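PDB 5CAG: putative fimbrium anchoring subunit Fim4B from Bacteroides ovatus, which probably anchors a fimbrium at the bacterial outer membrane as a predicted lipoprotein of the FimB/Mfa2 family. Local coordinates for residues Asn75-Ile81 / Trp112-Tyr118. Numbering follows the deposited sequence.
With SO4 (sulfate ion), chain D.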
ATOM      1  N   ASN A  75      -2.511   1.526 -10.611  1.00 73.82           N
ATOM      2  CA  ASN A  75      -1.661   2.541 -11.221  1.00 74.38           C
ATOM      3  C   ASN A  75      -0.222   2.009 -11.296  1.00 82.66           C
ATOM      4  O   ASN A  75       0.333   1.498 -10.311  1.00 80.97           O
ATOM      5  CB  ASN A  75      -1.754   3.854 -10.472  1.00 69.79           C
ATOM      6  CG  ASN A  75      -1.417   3.778  -9.009  1.00 84.32           C
ATOM      7  OD1 ASN A  75      -2.026   3.028  -8.226  1.00 77.24           O
ATOM      8  ND2 ASN A  75      -0.454   4.595  -8.617  1.00 73.28           N
ATOM      9  N   TYR A  76       0.376   2.102 -12.486  1.00 83.83           N
ATOM     10  CA  TYR A  76       1.684   1.506 -12.683  1.00 85.49           C
ATOM     11  C   TYR A  76       2.826   2.324 -12.163  1.00 95.63           C
ATOM     12  O   TYR A  76       3.710   1.719 -11.559  1.00 98.12           O
ATOM     13  CB  TYR A  76       1.965   1.107 -14.149  1.00 87.22           C
ATOM     14  CG  TYR A  76       1.747   2.158 -15.215  1.00 87.49           C
ATOM     15  CD1 TYR A  76       2.727   3.100 -15.501  1.00 88.91           C
ATOM     16  CD2 TYR A  76       0.627   2.119 -16.039  1.00 89.31           C
ATOM     17  CE1 TYR A  76       2.555   4.047 -16.507  1.00 89.34           C
ATOM     18  CE2 TYR A  76       0.470   3.025 -17.087  1.00 92.18           C
ATOM     19  CZ  TYR A  76       1.430   4.002 -17.307  1.00 99.43           C
ATOM     20  OH  TYR A  76       1.292   4.918 -18.326  1.00104.26           O
ATOM     21  N   ASN A  77       2.861   3.645 -12.401  1.00 94.12           N
ATOM     22  CA  ASN A  77       4.054   4.410 -12.031  1.00 95.71           C
ATOM     23  C   ASN A  77       4.070   4.830 -10.585  1.00 97.32           C
ATOM     24  O   ASN A  77       3.401   5.809 -10.233  1.00 98.28           O
ATOM     25  CB  ASN A  77       4.222   5.635 -12.930  1.00107.07           C
ATOM     26  CG  ASN A  77       5.656   5.946 -13.281  1.00146.87           C
ATOM     27  OD1 ASN A  77       6.472   5.050 -13.569  1.00145.49           O
ATOM     28  ND2 ASN A  77       5.969   7.239 -13.329  1.00140.92           N
ATOM     29  N   THR A  78       4.830   4.074  -9.751  1.00 90.61           N
ATOM     30  CA  THR A  78       5.006   4.301  -8.311  1.00 88.40           C
ATOM     31  C   THR A  78       6.458   4.207  -7.942  1.00 96.29           C
ATOM     32  O   THR A  78       7.191   3.401  -8.527  1.00 99.48           O
ATOM     33  CB  THR A  78       4.171   3.353  -7.405  1.00 84.94           C
ATOM     34  OG1 THR A  78       4.184   2.001  -7.842  1.00 77.41           O
ATOM     35  CG2 THR A  78       2.772   3.803  -7.253  1.00 85.64           C
ATOM     36  N   GLU A  79       6.862   4.997  -6.940  1.00 91.93           N
ATOM     37  CA  GLU A  79       8.222   5.070  -6.421  1.00 92.78           C
ATOM     38  C   GLU A  79       8.594   3.855  -5.574  1.00 94.20           C
ATOM     39  O   GLU A  79       9.363   2.995  -6.005  1.00 96.46           O
ATOM     40  CB  GLU A  79       8.392   6.355  -5.574  1.00 94.47           C
ATOM     41  CG  GLU A  79       8.409   7.632  -6.397  1.00114.70           C
ATOM     42  CD  GLU A  79       9.479   7.649  -7.473  1.00151.51           C
ATOM     43  OE1 GLU A  79      10.678   7.647  -7.109  1.00162.99           O
ATOM     44  OE2 GLU A  79       9.121   7.591  -8.673  1.00146.08           O
ATOM     45  N   SER A  80       8.076   3.828  -4.352  1.00 86.96           N
ATOM     46  CA  SER A  80       8.346   2.842  -3.322  1.00 85.96           C
ATOM     47  C   SER A  80       7.756   1.484  -3.654  1.00 86.05           C
ATOM     48  O   SER A  80       8.399   0.457  -3.384  1.00 86.71           O
ATOM     49  CB  SER A  80       7.771   3.322  -1.985  1.00 91.06           C
ATOM     50  OG  SER A  80       8.124   4.657  -1.648  1.00106.40           O
ATOM     51  N   ILE A  81       6.518   1.485  -4.199  1.00 78.49           N
ATOM     52  CA  ILE A  81       5.743   0.281  -4.484  1.00 77.30           C
ATOM     53  C   ILE A  81       6.256  -0.427  -5.692  1.00 82.85           C
ATOM     54  O   ILE A  81       6.506   0.171  -6.746  1.00 84.67           O
ATOM     55  CB  ILE A  81       4.217   0.526  -4.592  1.00 78.85           C
ATOM     56  CG1 ILE A  81       3.671   1.089  -3.259  1.00 76.99           C
ATOM     57  CG2 ILE A  81       3.482  -0.779  -4.929  1.00 80.22           C
ATOM     58  CD1 ILE A  81       2.369   1.597  -3.336  1.00 78.30           C
ATOM     59  N   TRP A 112      10.371   0.464   2.998  1.00 76.95           N
ATOM     60  CA  TRP A 112       9.917   1.831   2.773  1.00 76.68           C
ATOM     61  C   TRP A 112       8.417   1.953   2.907  1.00 82.06           C
ATOM     62  O   TRP A 112       7.721   0.965   2.683  1.00 82.70           O
ATOM     63  CB  TRP A 112      10.317   2.301   1.378  1.00 75.95           C
ATOM     64  CG  TRP A 112      11.779   2.226   1.074  1.00 78.79           C
ATOM     65  CD1 TRP A 112      12.401   1.317   0.275  1.00 83.43           C
ATOM     66  CD2 TRP A 112      12.788   3.156   1.484  1.00 79.20           C
ATOM     67  NE1 TRP A 112      13.750   1.587   0.206  1.00 84.26           N
ATOM     68  CE2 TRP A 112      14.010   2.724   0.921  1.00 84.93           C
ATOM     69  CE3 TRP A 112      12.783   4.314   2.279  1.00 79.84           C
ATOM     70  CZ2 TRP A 112      15.211   3.409   1.128  1.00 85.15           C
ATOM     71  CZ3 TRP A 112      13.971   5.008   2.459  1.00 81.98           C
ATOM     72  CH2 TRP A 112      15.166   4.554   1.894  1.00 84.10           C
ATOM     73  N   SER A 113       7.911   3.161   3.268  1.00 78.65           N
ATOM     74  CA  SER A 113       6.462   3.426   3.355  1.00 77.58           C
ATOM     75  C   SER A 113       5.887   3.443   1.946  1.00 79.82           C
ATOM     76  O   SER A 113       6.549   3.937   1.026  1.00 79.31           O
ATOM     77  CB  SER A 113       6.142   4.738   4.078  1.00 80.42           C
ATOM     78  OG  SER A 113       7.300   5.481   4.430  1.00 90.96           O
ATOM     79  N   PRO A 114       4.718   2.805   1.736  1.00 74.86           N
ATOM     80  CA  PRO A 114       4.165   2.722   0.387  1.00 73.86           C
ATOM     81  C   PRO A 114       3.621   4.048  -0.099  1.00 77.51           C
ATOM     82  O   PRO A 114       2.971   4.745   0.667  1.00 76.74           O
ATOM     83  CB  PRO A 114       3.054   1.692   0.542  1.00 75.54           C
ATOM     84  CG  PRO A 114       2.638   1.790   1.937  1.00 79.91           C
ATOM     85  CD  PRO A 114       3.879   2.064   2.697  1.00 76.12           C
ATOM     86  N   ASP A 115       3.895   4.407  -1.374  1.00 75.35           N
ATOM     87  CA  ASP A 115       3.346   5.637  -1.947  1.00 74.84           C
ATOM     88  C   ASP A 115       1.903   5.345  -2.422  1.00 80.19           C
ATOM     89  O   ASP A 115       1.374   4.282  -2.083  1.00 80.31           O
ATOM     90  CB  ASP A 115       4.242   6.269  -3.019  1.00 76.73           C
ATOM     91  CG  ASP A 115       4.693   5.402  -4.157  1.00 85.75           C
ATOM     92  OD1 ASP A 115       5.074   4.235  -3.902  1.00 84.36           O
ATOM     93  OD2 ASP A 115       4.770   5.920  -5.292  1.00 96.84           O
ATOM     94  N   SER A 116       1.220   6.291  -3.095  1.00 76.25           N
ATOM     95  CA  SER A 116      -0.192   6.066  -3.392  1.00 75.29           C
ATOM     96  C   SER A 116      -0.448   4.960  -4.423  1.00 76.38           C
ATOM     97  O   SER A 116       0.164   4.932  -5.486  1.00 76.31           O
ATOM     98  CB  SER A 116      -0.871   7.362  -3.796  1.00 80.07           C
ATOM     99  OG  SER A 116      -0.784   8.253  -2.695  1.00 92.99           O
ATOM    100  N   LEU A 117      -1.324   4.005  -4.040  1.00 70.80           N
ATOM    101  CA  LEU A 117      -1.772   2.885  -4.880  1.00 69.07           C
ATOM    102  C   LEU A 117      -3.293   2.891  -4.932  1.00 72.27           C
ATOM    103  O   LEU A 117      -3.955   3.101  -3.897  1.00 71.37           O
ATOM    104  CB  LEU A 117      -1.239   1.528  -4.397  1.00 67.75           C
ATOM    105  CG  LEU A 117      -1.519   0.320  -5.264  1.00 70.65           C
ATOM    106  CD1 LEU A 117      -0.694   0.319  -6.564  1.00 69.58           C
ATOM    107  CD2 LEU A 117      -1.255  -0.899  -4.502  1.00 72.86           C
ATOM    108  N   TYR A 118      -3.825   2.754  -6.166  1.00 68.19           N
ATOM    109  CA  TYR A 118      -5.251   2.740  -6.466  1.00 68.32           C
ATOM    110  C   TYR A 118      -5.578   1.413  -7.089  1.00 74.18           C
ATOM    111  O   TYR A 118      -4.923   1.009  -8.045  1.00 76.35           O
ATOM    112  CB  TYR A 118      -5.648   3.909  -7.364  1.00 69.44           C
ATOM    113  CG  TYR A 118      -5.175   5.236  -6.830  1.00 70.48           C
ATOM    114  CD1 TYR A 118      -5.853   5.881  -5.798  1.00 71.50           C
ATOM    115  CD2 TYR A 118      -4.024   5.836  -7.330  1.00 71.74           C
ATOM    116  CE1 TYR A 118      -5.403   7.103  -5.293  1.00 72.99           C
ATOM    117  CE2 TYR A 118      -3.553   7.043  -6.816  1.00 72.35           C
ATOM    118  CZ  TYR A 118      -4.244   7.676  -5.801  1.00 79.37           C
ATOM    119  OH  TYR A 118      -3.752   8.877  -5.341  1.00 80.67           O
TER
HETATM  120  S   SO4 D 403      -4.138  12.156  -2.687  1.00207.07           S
HETATM  121  O1  SO4 D 403      -2.690  12.226  -2.923  1.00206.72           O
HETATM  122  O2  SO4 D 403      -4.841  13.063  -3.587  1.00206.24           O
HETATM  123  O3  SO4 D 403      -4.599  10.779  -2.901  1.00206.71           O
HETATM  124  O4  SO4 D 403      -4.432  12.562  -1.315  1.00207.80           O
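The loop that follows strand 67-75 meets the loop that leads into strand 118-127, and two side chains, D115 and N75, join them, each reaching across to the other loop's backbone. The D115 carboxylate sits against the turn at 79-81: its OD2 takes the backbone N of E79 at 2.8 Å on the syn side, somewhat out of the carboxylate plane. OD1 accepts the N of I81 at 3.1 Å, nearly along its C-O axis, and a weak bond from the N of S80. Two good N-H bonds and a weak third would probably favour the charged form, though the E79 carboxylate, not in contact, would oppose it. Beyond the turn, S80 OG makes a weak bond to S113 O.

Both loops belong to the DUF5119 region, assigned to the transthyretin clan. Strands 67-75 and 118-127 pair antiparallel, and N75 and Y118 lie near the end of that pair. A chi1 of 57° tucks CG of N75 between N and C of its own backbone and directs the amide at segment 112-118: OD1 accepts Y118 N at 2.7 Å, and ND2 donates almost straight to S116 O at 3.2 Å. These two bonds fix the amide's rotation, its plane 53° from the Y118 ring.

The I81 side chain adds apolar contacts: its CG1 packs on P114 CB at 3.9 Å and its CD1 meets L117 CB, with F205 of strand 197-205 touching all three side chains.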